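Local coordinates for paenibacillus xanthan lyase (Paenibacillus, PDB 6F2P), which removes the terminal mannose from xanthan side chains by beta-elimination, as a promiscuous xanthan lyase of polysaccharide lyase family 8, at residues A[375-380]-A[488-493]; A[465-469]-A[678-682]; A[558-564]-A[616-622]; A[634-638]-A[649-653]. All blocks are in the same frame, centred on the assembly; numbering follows the deposited sequence.

Contact 1. Residues A[375-380]-A[488-493]; sequences QLRPGF and MFDDEI. With CA (calcium ion), chain B.
Phe380 packs on Ile493 in the close part of this contact, CE2 of the ring 3.7 Å from CD1 of Ile493, the two side chains running opposite ways. CA of Asp491 sits at the ring edge, while CB of Arg377 lies over one face, offset toward the rim. The ring reaches this place with CG between its backbone N and carbonyl carbon (chi1 64°). Also close, CG of Gln375 packs 4.0 Å from CB of Met488, and Gln375 NE2 is hydrogen-bonded to the carbonyl O of Gln465. Residues 377-380 make a type II beta turn joining strands 372-377 and 380-385. Residues 488-493 link two strands of another sheet, so hairpin bends of two sheets meet within the family's super-sandwich domain. The other side is wetter. Arg377 NE donates to Asp490 O at 2.9 Å and 142°, with that O lying 25° out of the guanidinium plane, and Arg377 NH1 bonds Gln465 OE1. One water bridges Arg377 NH2 to Asp490 O, and a second ties that O to Pro378 O. A leucine in place of Arg377 would probably leave Asp490 O without the NE donor and Gln465 OE1 without its guanidinium mate. On the side of residues 488-493 turned from Arg377, Asp490 OD1, Asp491 OD1 and both carboxylate oxygens of Glu492 bind a calcium ion, and Glu492 OE2 also meets the hydroxyl of Tyr631.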
loop_
_atom_site.group_PDB
_atom_site.type_symbol
_atom_site.label_atom_id
_atom_site.label_comp_id
_atom_site.label_asym_id
_atom_site.label_seq_id
_atom_site.Cartn_x
_atom_site.Cartn_y
_atom_site.Cartn_z
ATOM N N GLN A 375 5.292 -5.012 -12.012
ATOM C CA GLN A 375 6.045 -6.231 -12.230
ATOM C C GLN A 375 6.931 -6.063 -13.459
ATOM O O GLN A 375 6.445 -5.837 -14.568
ATOM C CB GLN A 375 5.112 -7.429 -12.399
ATOM C CG GLN A 375 5.814 -8.706 -12.821
ATOM C CD GLN A 375 6.757 -9.247 -11.758
ATOM O OE1 GLN A 375 7.781 -8.638 -11.434
ATOM N NE2 GLN A 375 6.412 -10.406 -11.206
ATOM N N LEU A 376 8.237 -6.145 -13.251
ATOM C CA LEU A 376 9.184 -6.054 -14.345
ATOM C C LEU A 376 9.928 -7.386 -14.474
ATOM O O LEU A 376 10.649 -7.804 -13.562
ATOM C CB LEU A 376 10.157 -4.900 -14.120
ATOM C CG LEU A 376 9.558 -3.507 -13.900
ATOM C CD1 LEU A 376 10.649 -2.525 -13.498
ATOM C CD2 LEU A 376 8.835 -3.005 -15.137
ATOM N N ARG A 377 9.720 -8.049 -15.607
ATOM C CA ARG A 377 10.322 -9.335 -15.902
ATOM C C ARG A 377 11.090 -9.211 -17.202
ATOM O O ARG A 377 10.912 -8.244 -17.939
ATOM C CB ARG A 377 9.235 -10.396 -16.058
ATOM C CG ARG A 377 8.403 -10.608 -14.814
ATOM C CD ARG A 377 9.266 -10.983 -13.644
ATOM N NE ARG A 377 10.112 -12.127 -13.951
ATOM C CZ ARG A 377 11.069 -12.585 -13.148
ATOM N NH1 ARG A 377 11.302 -11.983 -11.990
ATOM N NH2 ARG A 377 11.798 -13.639 -13.504
ATOM N N PRO A 378 11.967 -10.182 -17.486
ATOM C CA PRO A 378 12.596 -10.152 -18.807
ATOM C C PRO A 378 11.561 -10.338 -19.916
ATOM O O PRO A 378 10.901 -11.372 -19.976
ATOM C CB PRO A 378 13.573 -11.331 -18.760
ATOM C CG PRO A 378 13.109 -12.189 -17.613
ATOM C CD PRO A 378 12.516 -11.246 -16.625
ATOM N N GLY A 379 11.413 -9.330 -20.770
ATOM C CA GLY A 379 10.487 -9.400 -21.883
ATOM C C GLY A 379 9.224 -8.557 -21.739
ATOM O O GLY A 379 8.581 -8.223 -22.737
ATOM N N PHE A 380 8.848 -8.215 -20.510
ATOM C CA PHE A 380 7.651 -7.406 -20.321
ATOM C C PHE A 380 7.614 -6.612 -19.017
ATOM O O PHE A 380 8.345 -6.894 -18.073
ATOM C CB PHE A 380 6.390 -8.263 -20.449
ATOM C CG PHE A 380 6.263 -9.325 -19.388
ATOM C CD1 PHE A 380 6.895 -10.556 -19.534
ATOM C CD2 PHE A 380 5.501 -9.102 -18.254
ATOM C CE1 PHE A 380 6.773 -11.537 -18.573
ATOM C CE2 PHE A 380 5.371 -10.081 -17.284
ATOM C CZ PHE A 380 6.013 -11.304 -17.443
ATOM N N MET A 488 1.656 -12.436 -9.998
ATOM C CA MET A 488 2.665 -12.067 -10.972
ATOM C C MET A 488 3.953 -12.838 -10.731
ATOM O O MET A 488 4.630 -12.608 -9.734
ATOM C CB MET A 488 2.886 -10.557 -10.886
ATOM C CG MET A 488 1.638 -9.769 -11.275
ATOM S SD MET A 488 1.372 -8.205 -10.418
ATOM C CE MET A 488 0.705 -8.747 -8.850
ATOM N N PHE A 489 4.279 -13.761 -11.635
ATOM C CA PHE A 489 5.409 -14.670 -11.425
ATOM C C PHE A 489 6.572 -14.389 -12.365
ATOM O O PHE A 489 6.883 -13.230 -12.631
ATOM C CB PHE A 489 4.960 -16.131 -11.513
ATOM C CG PHE A 489 3.900 -16.499 -10.502
ATOM C CD1 PHE A 489 4.185 -16.496 -9.144
ATOM C CD2 PHE A 489 2.619 -16.834 -10.908
ATOM C CE1 PHE A 489 3.211 -16.834 -8.203
ATOM C CE2 PHE A 489 1.641 -17.171 -9.983
ATOM C CZ PHE A 489 1.937 -17.174 -8.627
ATOM N N ASP A 490 7.232 -15.432 -12.860
ATOM C CA ASP A 490 8.414 -15.194 -13.693
ATOM C C ASP A 490 8.084 -14.814 -15.140
ATOM O O ASP A 490 8.768 -13.985 -15.728
ATOM C CB ASP A 490 9.402 -16.370 -13.640
ATOM C CG ASP A 490 8.759 -17.687 -13.987
ATOM O OD1 ASP A 490 7.534 -17.792 -13.815
ATOM O OD2 ASP A 490 9.467 -18.619 -14.426
ATOM N N ASP A 491 7.043 -15.412 -15.712
ATOM C CA ASP A 491 6.706 -15.154 -17.108
ATOM C C ASP A 491 5.207 -15.243 -17.346
ATOM O O ASP A 491 4.766 -15.368 -18.478
ATOM C CB ASP A 491 7.449 -16.115 -18.046
ATOM C CG ASP A 491 7.158 -17.585 -17.747
ATOM O OD1 ASP A 491 6.421 -17.881 -16.782
ATOM O OD2 ASP A 491 7.708 -18.449 -18.460
ATOM N N GLU A 492 4.426 -15.191 -16.274
ATOM C CA GLU A 492 2.978 -15.172 -16.410
ATOM C C GLU A 492 2.356 -14.264 -15.372
ATOM O O GLU A 492 2.942 -14.024 -14.315
ATOM C CB GLU A 492 2.381 -16.578 -16.271
ATOM C CG GLU A 492 2.581 -17.224 -14.913
ATOM C CD GLU A 492 3.844 -18.070 -14.849
ATOM O OE1 GLU A 492 4.893 -17.523 -14.458
ATOM O OE2 GLU A 492 3.794 -19.278 -15.192
ATOM N N ILE A 493 1.171 -13.756 -15.693
ATOM C CA ILE A 493 0.331 -13.075 -14.720
ATOM C C ILE A 493 -1.012 -13.781 -14.640
ATOM O O ILE A 493 -1.687 -13.959 -15.651
ATOM C CB ILE A 493 0.078 -11.610 -15.095
ATOM C CG1 ILE A 493 1.394 -10.836 -15.128
ATOM C CG2 ILE A 493 -0.884 -10.978 -14.107
ATOM C CD1 ILE A 493 1.768 -10.356 -16.498
HETATM CA CA CA B . 6.275 -19.546 -15.055
HETATM O O HOH W 1 11.775 -15.106 -16.141
HETATM O O HOH W 2 10.140 -13.671 -18.319
#

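Contact 2. Residues A[465-469]-A[678-682]; sequences QYGVS and ASVMT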
loop_
_atom_site.group_PDB
_atom_site.type_symbol
_atom_site.label_atom_id
_atom_site.label_comp_id
_atom_site.label_asym_id
_atom_site.label_seq_id
_atom_site.Cartn_x
_atom_site.Cartn_y
_atom_site.Cartn_z
ATOM N N GLN A 465 10.926 -10.242 -6.644
ATOM C CA GLN A 465 10.680 -10.640 -8.034
ATOM C C GLN A 465 9.244 -11.112 -8.312
ATOM O O GLN A 465 8.753 -11.023 -9.436
ATOM C CB GLN A 465 11.631 -11.769 -8.427
ATOM C CG GLN A 465 13.093 -11.389 -8.454
ATOM C CD GLN A 465 13.912 -12.409 -9.201
ATOM O OE1 GLN A 465 13.655 -12.687 -10.378
ATOM N NE2 GLN A 465 14.894 -12.995 -8.517
ATOM N N TYR A 466 8.582 -11.637 -7.293
ATOM C CA TYR A 466 7.262 -12.221 -7.483
ATOM C C TYR A 466 6.296 -11.534 -6.532
ATOM O O TYR A 466 6.657 -11.169 -5.415
ATOM C CB TYR A 466 7.306 -13.745 -7.248
ATOM C CG TYR A 466 8.471 -14.403 -7.953
ATOM C CD1 TYR A 466 8.690 -14.191 -9.308
ATOM C CD2 TYR A 466 9.375 -15.208 -7.258
ATOM C CE1 TYR A 466 9.767 -14.774 -9.963
ATOM C CE2 TYR A 466 10.461 -15.802 -7.907
ATOM C CZ TYR A 466 10.647 -15.579 -9.260
ATOM O OH TYR A 466 11.717 -16.147 -9.915
ATOM N N GLY A 467 5.067 -11.330 -6.976
ATOM C CA GLY A 467 4.138 -10.568 -6.175
ATOM C C GLY A 467 2.713 -11.005 -6.393
ATOM O O GLY A 467 2.396 -11.705 -7.362
ATOM N N VAL A 468 1.858 -10.586 -5.472
ATOM C CA VAL A 468 0.436 -10.838 -5.548
ATOM C C VAL A 468 -0.260 -9.567 -5.072
ATOM O O VAL A 468 0.130 -8.988 -4.048
ATOM C CB VAL A 468 0.035 -12.053 -4.668
ATOM C CG1 VAL A 468 0.665 -11.947 -3.296
ATOM C CG2 VAL A 468 -1.479 -12.174 -4.559
ATOM N N SER A 469 -1.262 -9.111 -5.823
ATOM C CA SER A 469 -2.036 -7.947 -5.411
ATOM C C SER A 469 -3.509 -8.241 -5.468
ATOM O O SER A 469 -3.953 -9.153 -6.173
ATOM C CB SER A 469 -1.755 -6.748 -6.307
ATOM O OG SER A 469 -0.416 -6.315 -6.202
ATOM N N ALA A 678 -5.558 -10.389 4.606
ATOM C CA ALA A 678 -4.117 -10.394 4.421
ATOM C C ALA A 678 -3.752 -10.730 2.995
ATOM O O ALA A 678 -4.492 -11.419 2.300
ATOM C CB ALA A 678 -3.493 -11.405 5.353
ATOM N N SER A 679 -2.603 -10.248 2.555
ATOM C CA SER A 679 -2.031 -10.731 1.316
ATOM C C SER A 679 -0.777 -11.516 1.698
ATOM O O SER A 679 0.051 -11.041 2.474
ATOM C CB SER A 679 -1.695 -9.569 0.399
ATOM O OG SER A 679 -1.263 -10.044 -0.861
ATOM N N VAL A 680 -0.655 -12.735 1.188
ATOM C CA VAL A 680 0.404 -13.634 1.630
ATOM C C VAL A 680 1.089 -14.285 0.439
ATOM O O VAL A 680 0.427 -14.637 -0.539
ATOM C CB VAL A 680 -0.173 -14.730 2.536
ATOM C CG1 VAL A 680 0.911 -15.683 3.010
ATOM C CG2 VAL A 680 -0.900 -14.096 3.709
ATOM N N MET A 681 2.411 -14.426 0.507
ATOM C CA MET A 681 3.148 -15.139 -0.529
ATOM C C MET A 681 4.186 -16.072 0.095
ATOM O O MET A 681 4.880 -15.688 1.030
ATOM C CB MET A 681 3.786 -14.159 -1.517
ATOM C CG MET A 681 4.562 -14.821 -2.645
ATOM S SD MET A 681 4.775 -13.768 -4.106
ATOM C CE MET A 681 3.155 -13.944 -4.840
ATOM N N THR A 682 4.266 -17.303 -0.409
ATOM C CA THR A 682 5.212 -18.293 0.106
ATOM C C THR A 682 6.211 -18.736 -0.962
ATOM O O THR A 682 5.880 -18.830 -2.145
ATOM C CB THR A 682 4.491 -19.547 0.664
ATOM O OG1 THR A 682 3.866 -20.269 -0.408
ATOM C CG2 THR A 682 3.431 -19.163 1.713
#
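Met681 reaches across from strand 678-684 to the backbone of residues 466-468. Its CG is anti to the backbone N (chi1 -179°), which sends the chain straight out from its own strand. A bend at chi3 (-78°) then lays the methyl group along the facing strand. CE rests 3.4 Å from the carbonyl C of Gly467, and SD lies 3.5 Å from Tyr466 O. Val468 comes the other way. Its CG1 touches CE of Met681 at 3.5 Å, and the two side chains lie alongside, running opposite ways. The same CG1 also meets OG of Ser679 at 3.6 Å. That hydroxyl has its polar partner in Asn660 OD1, so toward Val468 it serves as a packing surface. Thr460 and Ile462 of the adjoining strand 457-462 also touch Met681. At the start of residues 465-469, Gln465 and Tyr466 form a classic beta bulge opposite Ile462. The axes of strands 466-469 and 678-682 approach to 7.4 Å at 157°; the strands belong to different sheets. This is face-to-face packing of two antiparallel sheets, one from the super-sandwich domain and one from the C-terminal beta-sandwich domain of the family 8 lyase fold.

Contact 3. Residues A[558-564]-A[616-622]; sequences DIGYYFP and SYVLLPN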
loop_
_atom_site.group_PDB
_atom_site.type_symbol
_atom_site.label_atom_id
_atom_site.label_comp_id
_atom_site.label_asym_id
_atom_site.label_seq_id
_atom_site.Cartn_x
_atom_site.Cartn_y
_atom_site.Cartn_z
ATOM N N ASP A 558 4.190 -10.149 -28.915
ATOM C CA ASP A 558 3.095 -11.125 -28.895
ATOM C C ASP A 558 2.480 -11.138 -27.502
ATOM O O ASP A 558 3.174 -10.884 -26.523
ATOM C CB ASP A 558 3.619 -12.534 -29.166
ATOM C CG ASP A 558 3.911 -12.795 -30.624
ATOM O OD1 ASP A 558 4.042 -11.832 -31.412
ATOM O OD2 ASP A 558 4.024 -13.991 -30.976
ATOM N N ILE A 559 1.187 -11.429 -27.404
ATOM C CA ILE A 559 0.573 -11.679 -26.099
ATOM C C ILE A 559 -0.270 -12.960 -26.115
ATOM O O ILE A 559 -1.068 -13.182 -27.029
ATOM C CB ILE A 559 -0.283 -10.496 -25.609
ATOM C CG1 ILE A 559 0.477 -9.176 -25.786
ATOM C CG2 ILE A 559 -0.703 -10.708 -24.152
ATOM C CD1 ILE A 559 -0.336 -7.952 -25.444
ATOM N N GLY A 560 -0.069 -13.814 -25.114
ATOM C CA GLY A 560 -0.839 -15.035 -24.982
ATOM C C GLY A 560 -1.878 -14.882 -23.890
ATOM O O GLY A 560 -1.696 -14.087 -22.972
ATOM N N TYR A 561 -2.979 -15.621 -23.994
ATOM C CA TYR A 561 -4.012 -15.601 -22.964
ATOM C C TYR A 561 -4.496 -17.026 -22.730
ATOM O O TYR A 561 -4.999 -17.677 -23.637
ATOM C CB TYR A 561 -5.196 -14.722 -23.369
ATOM C CG TYR A 561 -4.818 -13.370 -23.923
ATOM C CD1 TYR A 561 -4.299 -13.246 -25.209
ATOM C CD2 TYR A 561 -5.007 -12.212 -23.176
ATOM C CE1 TYR A 561 -3.952 -12.020 -25.729
ATOM C CE2 TYR A 561 -4.664 -10.970 -23.693
ATOM C CZ TYR A 561 -4.134 -10.889 -24.973
ATOM O OH TYR A 561 -3.776 -9.688 -25.519
ATOM N N TYR A 562 -4.342 -17.515 -21.511
ATOM C CA TYR A 562 -4.794 -18.850 -21.194
ATOM C C TYR A 562 -6.007 -18.729 -20.287
ATOM O O TYR A 562 -6.025 -17.906 -19.374
ATOM C CB TYR A 562 -3.650 -19.657 -20.568
ATOM C CG TYR A 562 -4.072 -20.848 -19.740
ATOM C CD1 TYR A 562 -4.854 -21.860 -20.280
ATOM C CD2 TYR A 562 -3.666 -20.967 -18.418
ATOM C CE1 TYR A 562 -5.245 -22.939 -19.518
ATOM C CE2 TYR A 562 -4.044 -22.043 -17.648
ATOM C CZ TYR A 562 -4.833 -23.027 -18.198
ATOM O OH TYR A 562 -5.208 -24.103 -17.417
ATOM N N PHE A 563 -7.038 -19.518 -20.566
ATOM C CA PHE A 563 -8.266 -19.452 -19.783
ATOM C C PHE A 563 -8.553 -20.767 -19.065
ATOM O O PHE A 563 -9.150 -21.675 -19.632
ATOM C CB PHE A 563 -9.437 -19.006 -20.664
ATOM C CG PHE A 563 -9.200 -17.679 -21.324
ATOM C CD1 PHE A 563 -8.532 -17.600 -22.540
ATOM C CD2 PHE A 563 -9.596 -16.504 -20.709
ATOM C CE1 PHE A 563 -8.288 -16.368 -23.142
ATOM C CE2 PHE A 563 -9.355 -15.279 -21.307
ATOM C CZ PHE A 563 -8.700 -15.216 -22.525
ATOM N N PRO A 564 -8.116 -20.863 -17.804
ATOM C CA PRO A 564 -8.272 -22.076 -16.990
ATOM C C PRO A 564 -9.726 -22.535 -16.928
ATOM O O PRO A 564 -10.618 -21.788 -16.485
ATOM C CB PRO A 564 -7.796 -21.633 -15.608
ATOM C CG PRO A 564 -6.857 -20.497 -15.887
ATOM C CD PRO A 564 -7.396 -19.793 -17.088
ATOM N N SER A 616 -11.309 -16.009 -14.501
ATOM C CA SER A 616 -9.906 -16.331 -14.343
ATOM C C SER A 616 -9.276 -16.343 -15.722
ATOM O O SER A 616 -9.886 -16.809 -16.683
ATOM C CB SER A 616 -9.724 -17.687 -13.661
ATOM O OG SER A 616 -10.193 -18.737 -14.483
ATOM N N TYR A 617 -8.071 -15.794 -15.820
ATOM C CA TYR A 617 -7.280 -15.864 -17.045
ATOM C C TYR A 617 -5.817 -15.641 -16.700
ATOM O O TYR A 617 -5.498 -15.162 -15.605
ATOM C CB TYR A 617 -7.763 -14.852 -18.097
ATOM C CG TYR A 617 -7.671 -13.392 -17.693
ATOM C CD1 TYR A 617 -8.656 -12.806 -16.910
ATOM C CD2 TYR A 617 -6.618 -12.590 -18.128
ATOM C CE1 TYR A 617 -8.586 -11.468 -16.545
ATOM C CE2 TYR A 617 -6.542 -11.246 -17.773
ATOM C CZ TYR A 617 -7.528 -10.696 -16.978
ATOM O OH TYR A 617 -7.466 -9.371 -16.609
ATOM N N VAL A 618 -4.937 -15.991 -17.633
ATOM C CA VAL A 618 -3.503 -15.918 -17.402
ATOM C C VAL A 618 -2.858 -15.186 -18.553
ATOM O O VAL A 618 -2.998 -15.599 -19.702
ATOM C CB VAL A 618 -2.869 -17.324 -17.355
ATOM C CG1 VAL A 618 -1.363 -17.216 -17.283
ATOM C CG2 VAL A 618 -3.418 -18.134 -16.191
ATOM N N LEU A 619 -2.149 -14.101 -18.257
ATOM C CA LEU A 619 -1.424 -13.384 -19.295
ATOM C C LEU A 619 -0.101 -14.083 -19.551
ATOM O O LEU A 619 0.663 -14.355 -18.619
ATOM C CB LEU A 619 -1.185 -11.928 -18.899
ATOM C CG LEU A 619 -2.435 -11.061 -18.780
ATOM C CD1 LEU A 619 -2.065 -9.615 -18.424
ATOM C CD2 LEU A 619 -3.250 -11.115 -20.066
ATOM N N LEU A 620 0.167 -14.372 -20.819
ATOM C CA LEU A 620 1.403 -15.027 -21.214
ATOM C C LEU A 620 2.124 -14.179 -22.248
ATOM O O LEU A 620 2.038 -14.456 -23.443
ATOM C CB LEU A 620 1.096 -16.413 -21.788
ATOM C CG LEU A 620 0.429 -17.394 -20.815
ATOM C CD1 LEU A 620 -0.037 -18.651 -21.532
ATOM C CD2 LEU A 620 1.372 -17.768 -19.670
ATOM N N PRO A 621 2.829 -13.129 -21.793
ATOM C CA PRO A 621 3.487 -12.221 -22.740
ATOM C C PRO A 621 4.628 -12.891 -23.500
ATOM O O PRO A 621 5.226 -13.844 -22.990
ATOM C CB PRO A 621 4.049 -11.106 -21.836
ATOM C CG PRO A 621 3.291 -11.204 -20.562
ATOM C CD PRO A 621 2.966 -12.668 -20.402
ATOM N N ASN A 622 4.899 -12.403 -24.710
ATOM C CA ASN A 622 6.150 -12.694 -25.392
ATOM C C ASN A 622 6.326 -14.182 -25.701
ATOM O O ASN A 622 7.446 -14.710 -25.715
ATOM C CB ASN A 622 7.317 -12.169 -24.542
ATOM C CG ASN A 622 8.603 -12.025 -25.329
ATOM O OD1 ASN A 622 8.591 -11.755 -26.537
ATOM N ND2 ASN A 622 9.723 -12.211 -24.650
HETATM O O HOH W 3 -11.314 -19.061 -17.638
#
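Gly560 and Leu620 exchange two backbone hydrogen bonds, as do Tyr562 and Val618. Val618 N reaches Tyr562 O at 2.8 Å. A fifth bond, from Asn622 N to Asp558 O, closes the far end. Side chains pack on both faces of this ladder. Tyr562 carries CG anti to its backbone N (chi1 158°), which sets its ring atom CD2 3.6 Å from CG2 of Val618, met obliquely. CD1 of Leu620 packs against CB of Tyr562 on the same face. On the reverse face CD2 of Leu619 meets CD2 of Tyr561 at 3.7 Å, and CB of Tyr617 approaches CD2 of Phe563. Strands 559-563 and 613-621 are antiparallel neighbours in the large sheet of the super-sandwich domain, with Ile559-Pro621 and Tyr561-Leu619 as non-hydrogen-bonded pairs. At Pro564 the chain turns a corner. CG of Pro564 lies 4.2 Å from CG2 of Val618, its CB lies 3.9 Å from OG of Ser616, and its N sits over one face of the Tyr562 ring, toward the rim. A glycine here would probably open a gap beside Val618 and Ser616 and set the corner free to flex. A water bridges Pro564 O and Ser616 O. Farther out, Glu513 holds the hydroxyl of Tyr561, and Val512 of the same strand touches both Tyr561 and Tyr617. The face bearing Tyr562, Val618 and Leu620 meets the loop carrying Glu492, which touches Val618 and Leu620.

Contact 4. Residues A[634-638]-A[649-653]; sequences TPQIS and VKETQ. With CA (calcium ion), chain B.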
loop_
_atom_site.group_PDB
_atom_site.type_symbol
_atom_site.label_atom_id
_atom_site.label_comp_id
_atom_site.label_asym_id
_atom_site.label_seq_id
_atom_site.Cartn_x
_atom_site.Cartn_y
_atom_site.Cartn_z
ATOM N N THR A 634 -0.140 -27.965 -20.233
ATOM C CA THR A 634 0.482 -28.268 -18.957
ATOM C C THR A 634 0.870 -26.951 -18.284
ATOM O O THR A 634 2.012 -26.504 -18.378
ATOM C CB THR A 634 1.702 -29.217 -19.125
ATOM O OG1 THR A 634 2.562 -28.714 -20.147
ATOM C CG2 THR A 634 1.246 -30.592 -19.551
ATOM N N PRO A 635 -0.103 -26.309 -17.622
ATOM C CA PRO A 635 0.074 -24.982 -17.021
ATOM C C PRO A 635 1.084 -25.022 -15.903
ATOM O O PRO A 635 1.084 -25.973 -15.133
ATOM C CB PRO A 635 -1.308 -24.670 -16.438
ATOM C CG PRO A 635 -2.247 -25.562 -17.164
ATOM C CD PRO A 635 -1.477 -26.805 -17.463
ATOM N N GLN A 636 1.919 -23.992 -15.816
ATOM C CA GLN A 636 2.883 -23.882 -14.735
ATOM C C GLN A 636 2.241 -23.252 -13.493
ATOM O O GLN A 636 2.927 -23.004 -12.501
ATOM C CB GLN A 636 4.090 -23.053 -15.171
ATOM C CG GLN A 636 4.648 -23.403 -16.540
ATOM C CD GLN A 636 5.623 -22.359 -17.033
ATOM O OE1 GLN A 636 5.932 -21.408 -16.325
ATOM N NE2 GLN A 636 6.104 -22.521 -18.254
ATOM N N ILE A 637 0.933 -22.991 -13.546
ATOM C CA ILE A 637 0.212 -22.473 -12.377
ATOM C C ILE A 637 -0.970 -23.359 -11.989
ATOM O O ILE A 637 -1.546 -24.047 -12.831
ATOM C CB ILE A 637 -0.294 -21.022 -12.585
ATOM C CG1 ILE A 637 -1.272 -20.959 -13.759
ATOM C CG2 ILE A 637 0.871 -20.053 -12.786
ATOM C CD1 ILE A 637 -2.722 -20.851 -13.340
ATOM N N SER A 638 -1.333 -23.335 -10.710
ATOM C CA SER A 638 -2.513 -24.055 -10.247
ATOM C C SER A 638 -3.357 -23.176 -9.348
ATOM O O SER A 638 -2.892 -22.677 -8.330
ATOM C CB SER A 638 -2.122 -25.334 -9.524
ATOM O OG SER A 638 -1.482 -26.205 -10.434
ATOM N N VAL A 649 -3.131 -18.832 -5.923
ATOM C CA VAL A 649 -2.477 -19.407 -7.086
ATOM C C VAL A 649 -1.064 -19.848 -6.712
ATOM O O VAL A 649 -0.345 -19.141 -5.995
ATOM C CB VAL A 649 -2.412 -18.389 -8.242
ATOM C CG1 VAL A 649 -1.618 -18.952 -9.435
ATOM C CG2 VAL A 649 -3.805 -17.979 -8.659
ATOM N N LYS A 650 -0.681 -21.029 -7.182
ATOM C CA LYS A 650 0.671 -21.538 -6.991
ATOM C C LYS A 650 1.340 -21.735 -8.350
ATOM O O LYS A 650 0.769 -22.348 -9.242
ATOM C CB LYS A 650 0.647 -22.857 -6.206
ATOM C CG LYS A 650 1.984 -23.617 -6.201
ATOM C CD LYS A 650 2.063 -24.627 -5.058
ATOM C CE LYS A 650 3.470 -25.240 -4.937
ATOM N NZ LYS A 650 3.653 -26.063 -3.688
ATOM N N GLU A 651 2.538 -21.191 -8.510
ATOM C CA GLU A 651 3.340 -21.468 -9.690
ATOM C C GLU A 651 4.203 -22.671 -9.345
ATOM O O GLU A 651 5.096 -22.570 -8.506
ATOM C CB GLU A 651 4.214 -20.266 -10.031
ATOM C CG GLU A 651 4.505 -20.092 -11.517
ATOM C CD GLU A 651 5.731 -20.868 -11.991
ATOM O OE1 GLU A 651 6.053 -20.761 -13.192
ATOM O OE2 GLU A 651 6.372 -21.577 -11.177
ATOM N N THR A 652 3.935 -23.804 -9.985
ATOM C CA THR A 652 4.532 -25.077 -9.570
ATOM C C THR A 652 5.987 -25.286 -9.985
ATOM O O THR A 652 6.642 -26.205 -9.493
ATOM C CB THR A 652 3.701 -26.272 -10.051
ATOM O OG1 THR A 652 3.646 -26.272 -11.486
ATOM C CG2 THR A 652 2.288 -26.199 -9.473
ATOM N N GLN A 653 6.487 -24.453 -10.888
ATOM C CA GLN A 653 7.896 -24.500 -11.246
ATOM C C GLN A 653 8.698 -23.784 -10.175
ATOM O O GLN A 653 9.715 -24.289 -9.702
ATOM C CB GLN A 653 8.141 -23.799 -12.582
ATOM C CG GLN A 653 7.340 -24.353 -13.732
ATOM C CD GLN A 653 8.093 -25.416 -14.499
ATOM O OE1 GLN A 653 8.494 -25.198 -15.647
ATOM N NE2 GLN A 653 8.288 -26.581 -13.874
HETATM CA CA CA B . 6.275 -19.546 -15.055
#
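The amide plane of Gln636 and the carboxylate plane of Glu651 stand 84° apart, on side chains that run alongside in one direction. Each gives one oxygen to the same calcium ion. Gln636 OE1 binds it at 2.3 Å and Glu651 OE1 at 2.2 Å, so the ion draws these two oxygens together. The second carboxylate oxygen, OE2, accepts from Leu654 N and, weakly, from Gln653 N, which fixes the rotation of the group. The amide of Gln653 is turned 52° from that of Gln636, and the two side chains meet through carbon, Gln653 CG lying 3.8 Å from Gln636 CB. Gln636 leaves its backbone with CG anti to the carbonyl carbon (chi1 -46°) and is extended beyond it, which lets the amide reach the metal. The backbone O of Gln636 accepts from Thr652 N at 2.8 Å and, weakly, from Thr652 OG1. Next along, Ser638 and Lys650 form a hydrogen-bonded antiparallel pair, with Ser638 N to Lys650 O at 2.7 Å. Ile637 faces Glu651 in a non-hydrogen-bonded pair, and its CG2 packs 3.8 Å from CG of Glu651. Asp490, Asp491 and Glu492 complete the calcium site. The contact lies at the open end of the hairpin of strands 637-642 and 646-651. Tyr631 of helix 625-633 touches Gln636 and Ile637, and Val494 of strand 493-501 packs on Ile637 and Val649.

In the fold
Contacts 1 and 4 share one calcium ion, their centres 14 Å apart. Contact 1 gives three acidic residues from the loop 488-493, and contact 4 adds Gln636 and Glu651, so the ion ties that loop to the hairpin of strands 637-642 and 646-651. The same loop reaches the other contacts through its ends. Met488 N lies 2.8 Å from Gly467 O of contact 2, and Ile493 O lies 2.7 Å from Leu619 N of contact 3, both probable hydrogen bonds. Contact 3 meets contact 4 where Tyr562 OH packs on Pro635 CG. Contacts 2 and 3 do not touch, their nearest atoms being about 11 Å apart, but both reach the same nine-stranded sheet.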